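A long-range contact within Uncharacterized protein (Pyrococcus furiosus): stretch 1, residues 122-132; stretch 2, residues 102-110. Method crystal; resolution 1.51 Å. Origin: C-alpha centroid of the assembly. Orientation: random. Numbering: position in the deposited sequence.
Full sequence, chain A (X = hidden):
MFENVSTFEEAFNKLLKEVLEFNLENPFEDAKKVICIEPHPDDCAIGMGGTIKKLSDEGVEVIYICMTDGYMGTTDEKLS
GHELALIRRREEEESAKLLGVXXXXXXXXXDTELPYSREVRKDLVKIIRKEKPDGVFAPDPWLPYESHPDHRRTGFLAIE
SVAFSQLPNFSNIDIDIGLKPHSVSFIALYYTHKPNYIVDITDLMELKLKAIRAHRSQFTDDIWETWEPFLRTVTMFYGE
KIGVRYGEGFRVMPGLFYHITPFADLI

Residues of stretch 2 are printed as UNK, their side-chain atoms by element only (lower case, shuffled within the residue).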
# COMPACT_ATOMS: atom_id res chain seq x y z
N LYS A 122 -11.33 -2.63 11.45
CA LYS A 122 -12.11 -1.60 12.17
C LYS A 122 -13.57 -1.65 11.76
O LYS A 122 -14.45 -1.42 12.62
CB LYS A 122 -11.55 -0.20 11.83
CG LYS A 122 -10.21 0.00 12.53
CD LYS A 122 -9.78 1.43 12.10
CE LYS A 122 -8.53 1.76 12.85
NZ LYS A 122 -8.09 3.12 12.14
N ASP A 123 -13.92 -1.92 10.49
CA ASP A 123 -15.37 -1.99 10.12
C ASP A 123 -16.05 -3.14 10.93
O ASP A 123 -17.16 -3.02 11.50
CB ASP A 123 -15.49 -2.40 8.66
CG ASP A 123 -15.18 -1.32 7.73
OD1 ASP A 123 -15.27 -0.09 8.11
OD2 ASP A 123 -14.78 -1.70 6.58
N LEU A 124 -15.39 -4.33 10.99
CA LEU A 124 -15.95 -5.48 11.71
C LEU A 124 -16.06 -5.17 13.18
O LEU A 124 -17.04 -5.49 13.83
CB LEU A 124 -15.13 -6.77 11.48
CG LEU A 124 -15.19 -7.20 10.01
CD1 LEU A 124 -14.33 -8.50 9.94
CD2 LEU A 124 -16.64 -7.55 9.56
N VAL A 125 -14.99 -4.60 13.80
CA VAL A 125 -14.99 -4.30 15.25
C VAL A 125 -16.09 -3.23 15.51
O VAL A 125 -16.73 -3.42 16.58
CB VAL A 125 -13.64 -3.78 15.59
CG1 VAL A 125 -13.63 -3.13 17.02
CG2 VAL A 125 -12.61 -4.95 15.60
N LYS A 126 -16.33 -2.27 14.65
CA LYS A 126 -17.41 -1.26 14.96
C LYS A 126 -18.75 -1.99 15.03
O LYS A 126 -19.55 -1.77 15.95
CB LYS A 126 -17.46 -0.30 13.74
CG LYS A 126 -18.46 0.83 13.99
CD LYS A 126 -18.15 2.18 13.11
CE LYS A 126 -18.38 1.92 11.76
NZ LYS A 126 -17.70 3.18 11.07
N ILE A 127 -19.01 -2.93 14.12
CA ILE A 127 -20.33 -3.62 14.15
C ILE A 127 -20.37 -4.55 15.26
O ILE A 127 -21.45 -4.69 15.96
CB ILE A 127 -20.48 -4.38 12.82
CG1 ILE A 127 -20.59 -3.37 11.65
CG2 ILE A 127 -21.83 -5.22 12.87
CD1 ILE A 127 -20.38 -3.98 10.22
N ILE A 128 -19.34 -5.32 15.63
CA ILE A 128 -19.35 -6.19 16.75
C ILE A 128 -19.61 -5.39 18.04
O ILE A 128 -20.33 -5.92 18.88
CB ILE A 128 -17.99 -7.03 16.82
CG1 ILE A 128 -18.01 -7.98 15.58
CG2 ILE A 128 -17.86 -7.82 18.12
CD1 ILE A 128 -16.62 -8.67 15.41
N ARG A 129 -18.92 -4.27 18.17
CA ARG A 129 -19.11 -3.52 19.41
C ARG A 129 -20.49 -2.92 19.40
O ARG A 129 -21.07 -2.85 20.55
CB ARG A 129 -18.08 -2.44 19.53
CG ARG A 129 -16.68 -3.00 19.82
CD ARG A 129 -15.69 -1.80 19.73
NE ARG A 129 -14.33 -2.34 20.16
CZ ARG A 129 -13.16 -1.66 19.98
NH1 ARG A 129 -12.04 -2.18 20.50
NH2 ARG A 129 -13.15 -0.53 19.24
N LYS A 130 -21.06 -2.53 18.30
CA LYS A 130 -22.48 -1.97 18.32
C LYS A 130 -23.47 -3.09 18.66
O LYS A 130 -24.37 -2.90 19.53
CB LYS A 130 -22.78 -1.41 16.97
CG LYS A 130 -24.25 -0.91 16.85
CD LYS A 130 -24.56 0.33 17.61
CE LYS A 130 -26.18 0.58 17.46
NZ LYS A 130 -26.35 1.96 18.06
N GLU A 131 -23.31 -4.26 18.03
CA GLU A 131 -24.37 -5.27 18.15
C GLU A 131 -24.15 -6.15 19.33
O GLU A 131 -25.15 -6.82 19.80
CB GLU A 131 -24.42 -6.10 16.82
CG GLU A 131 -24.96 -5.36 15.65
CD GLU A 131 -26.50 -5.12 15.65
OE1 GLU A 131 -26.91 -4.47 14.73
OE2 GLU A 131 -27.14 -5.62 16.63
N LYS A 132 -22.95 -6.32 19.89
CA LYS A 132 -22.63 -7.18 21.03
C LYS A 132 -23.11 -8.63 20.82
O LYS A 132 -23.92 -9.18 21.64
CB LYS A 132 -23.29 -6.57 22.31
CG LYS A 132 -22.59 -5.27 22.63
CD LYS A 132 -23.15 -4.65 23.96
CE LYS A 132 -22.19 -3.61 24.69
NZ LYS A 132 -20.70 -4.07 25.14
N UNK A 102 -33.17 -10.55 9.51
CA UNK A 102 -33.82 -9.28 9.25
C UNK A 102 -32.86 -8.11 9.16
O UNK A 102 -33.30 -6.97 9.07
c UNK A 102 -34.74 -8.91 10.48
n UNK A 102 -38.71 -12.81 12.16
n UNK A 102 -39.07 -10.88 10.99
c UNK A 102 -35.96 -9.88 10.62
c UNK A 102 -36.61 -9.76 12.02
n UNK A 102 -37.18 -11.09 12.34
c UNK A 102 -38.31 -11.59 11.83
N UNK A 103 -31.55 -8.36 9.23
CA UNK A 103 -30.63 -7.19 9.19
C UNK A 103 -29.32 -7.65 8.49
O UNK A 103 -28.78 -8.69 8.85
c UNK A 103 -30.29 -6.72 10.57
n UNK A 103 -29.48 -3.56 14.09
c UNK A 103 -29.06 -5.00 12.01
c UNK A 103 -29.45 -5.43 10.56
c UNK A 103 -30.14 -4.33 12.85
N UNK A 104 -28.94 -6.83 7.54
CA UNK A 104 -27.66 -7.14 6.77
C UNK A 104 -26.86 -5.82 6.80
O UNK A 104 -27.38 -4.73 6.42
c UNK A 104 -27.97 -7.48 5.33
c UNK A 104 -26.62 -7.74 4.62
c UNK A 104 -29.47 -8.95 3.81
c UNK A 104 -28.86 -8.79 5.25
N UNK A 105 -25.59 -5.91 7.26
CA UNK A 105 -24.64 -4.79 7.03
C UNK A 105 -23.81 -5.05 5.78
O UNK A 105 -23.25 -6.18 5.70
c UNK A 105 -24.86 -5.16 10.40
c UNK A 105 -24.09 -2.91 9.89
c UNK A 105 -24.60 -2.46 11.09
c UNK A 105 -25.18 -3.34 11.94
o UNK A 105 -25.65 -2.89 13.20
c UNK A 105 -23.64 -4.70 8.19
c UNK A 105 -25.35 -4.68 11.64
c UNK A 105 -24.24 -4.25 9.49
N UNK A 106 -23.77 -4.14 4.90
CA UNK A 106 -23.05 -4.27 3.62
C UNK A 106 -21.79 -3.46 3.71
O UNK A 106 -21.83 -2.21 3.79
c UNK A 106 -25.21 -4.44 2.25
n UNK A 106 -27.43 -4.97 2.24
c UNK A 106 -23.87 -3.70 2.45
c UNK A 106 -26.75 -5.93 1.56
c UNK A 106 -24.98 -7.60 0.13
c UNK A 106 -26.38 -7.85 0.18
c UNK A 106 -26.43 -4.05 2.76
c UNK A 106 -24.50 -6.45 0.85
c UNK A 106 -27.28 -7.06 0.86
c UNK A 106 -25.39 -5.63 1.54
N UNK A 107 -20.64 -4.09 3.76
CA UNK A 107 -19.38 -3.25 3.83
C UNK A 107 -19.04 -2.67 2.52
O UNK A 107 -18.27 -1.68 2.46
c UNK A 107 -16.93 -5.24 6.09
c UNK A 107 -18.18 -4.14 4.28
c UNK A 107 -18.34 -4.75 5.66
c UNK A 107 -18.86 -3.81 6.78
N UNK A 108 -19.54 -3.26 1.38
CA UNK A 108 -19.39 -2.73 0.04
C UNK A 108 -17.96 -2.66 -0.54
O UNK A 108 -17.77 -2.00 -1.50
c UNK A 108 -20.05 -1.29 -0.11
c UNK A 108 -21.63 -1.33 0.02
o UNK A 108 -22.19 -0.59 0.83
n UNK A 108 -22.17 -2.04 -0.70
N UNK A 109 -17.10 -3.45 0.04
CA UNK A 109 -15.79 -3.59 -0.70
C UNK A 109 -16.06 -4.31 -2.05
O UNK A 109 -17.01 -5.14 -2.13
c UNK A 109 -14.74 -4.39 0.16
c UNK A 109 -14.87 -3.83 2.61
c UNK A 109 -13.64 -1.95 3.49
c UNK A 109 -14.47 -3.02 3.76
c UNK A 109 -13.07 -1.68 2.26
o UNK A 109 -13.38 -1.13 4.59
c UNK A 109 -13.43 -2.52 1.20
c UNK A 109 -14.35 -3.54 1.38
N UNK A 110 -15.32 -3.96 -3.07
CA UNK A 110 -15.63 -4.58 -4.35
C UNK A 110 -15.15 -6.05 -4.33
O UNK A 110 -14.08 -6.42 -3.90
c UNK A 110 -15.41 -4.48 -6.87
c UNK A 110 -14.88 -3.59 -8.07
n UNK A 110 -16.01 -0.11 -8.77
n UNK A 110 -14.31 -1.35 -9.69
c UNK A 110 -14.94 -3.86 -5.51
c UNK A 110 -15.33 -1.25 -8.84
n UNK A 110 -15.63 -2.27 -8.03
O HOH W 1 -29.84 -5.65 16.44

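Position 102 carries three carbons, a nitrogen, and then a carbon bearing two more nitrogens. This guanidinium-tipped chain is Arg-102, and its side chain is out of reach of stretch 1.

At position 103 four carbons run unbranched to a nitrogen. That nitrogen lies 2.8 Å from Glu-131 OE1, as expected of an ammonium group facing a carboxylate. The residue is Lys-103; its NZ donates a hydrogen bond to OE1 within a salt bridge. Water 1 closes a second path, accepting from Lys-103 NZ at 3.2 Å and donating to Glu-131 OE2 at 2.7 Å.

Position 104 has four carbons, forked at the first, with one arm two carbons long: Ile-104, out of reach of the helix.

Position 105 shows one carbon, then a six-carbon ring bearing one oxygen. The oxygen sits 2.5 Å from Glu-131 OE1, near the ring plane, while Ile-127 CG2 lies over one face. A phenol fits both observations, so this is Tyr-105. Its OH donates to Glu-131 OE1, and Ile-127 CG2 stands 3.9 Å from the centroid of the Tyr-105 ring, 14° off the normal, a CH-pi contact.

Position 106 holds one carbon and fused five- and six-membered rings containing eight carbons and one nitrogen, the indole of Trp-106. Its CA-to-CB bond points away from the helix.

Position 107 has four carbons forked at the second, and its apolar branches meet Ile-127 and Leu-124. It is Leu-107: CD2 lies 3.8 Å from Ile-127 CD1, and CD1 lies 4.2 Å from Leu-124 CD2.

Position 108 has two carbons, the second carrying one oxygen and one nitrogen: Asn-108, with no contact to stretch 1.

Position 109 repeats the pattern of a carbon and an oxygen-bearing six-carbon ring, with its oxygen 2.5 Å from Asp-123 OD2. It is Tyr-109, whose OH donates this very short hydrogen bond.

Position 110 again has three carbons, a nitrogen, and a carbon with two nitrogens: Arg-110, beyond reach of the helix.

The contact works by alternation. Strand residues 103, 105, 107 and 109 direct CA-to-CB toward the helix, which runs nearly antiparallel to the strand (168°) with axes 10.6 Å apart at closest approach. Asp-123, Ile-127 and Glu-131, spaced four apart, answer from the helix. Ile-127 packs on Tyr-105 and Leu-107 in the middle, while carboxylates at 123 and 131 accept hydrogen bonds toward the two ends. Together the stretches bury 383 Å².

Stretch 2 102-110: RKIYWLNYR
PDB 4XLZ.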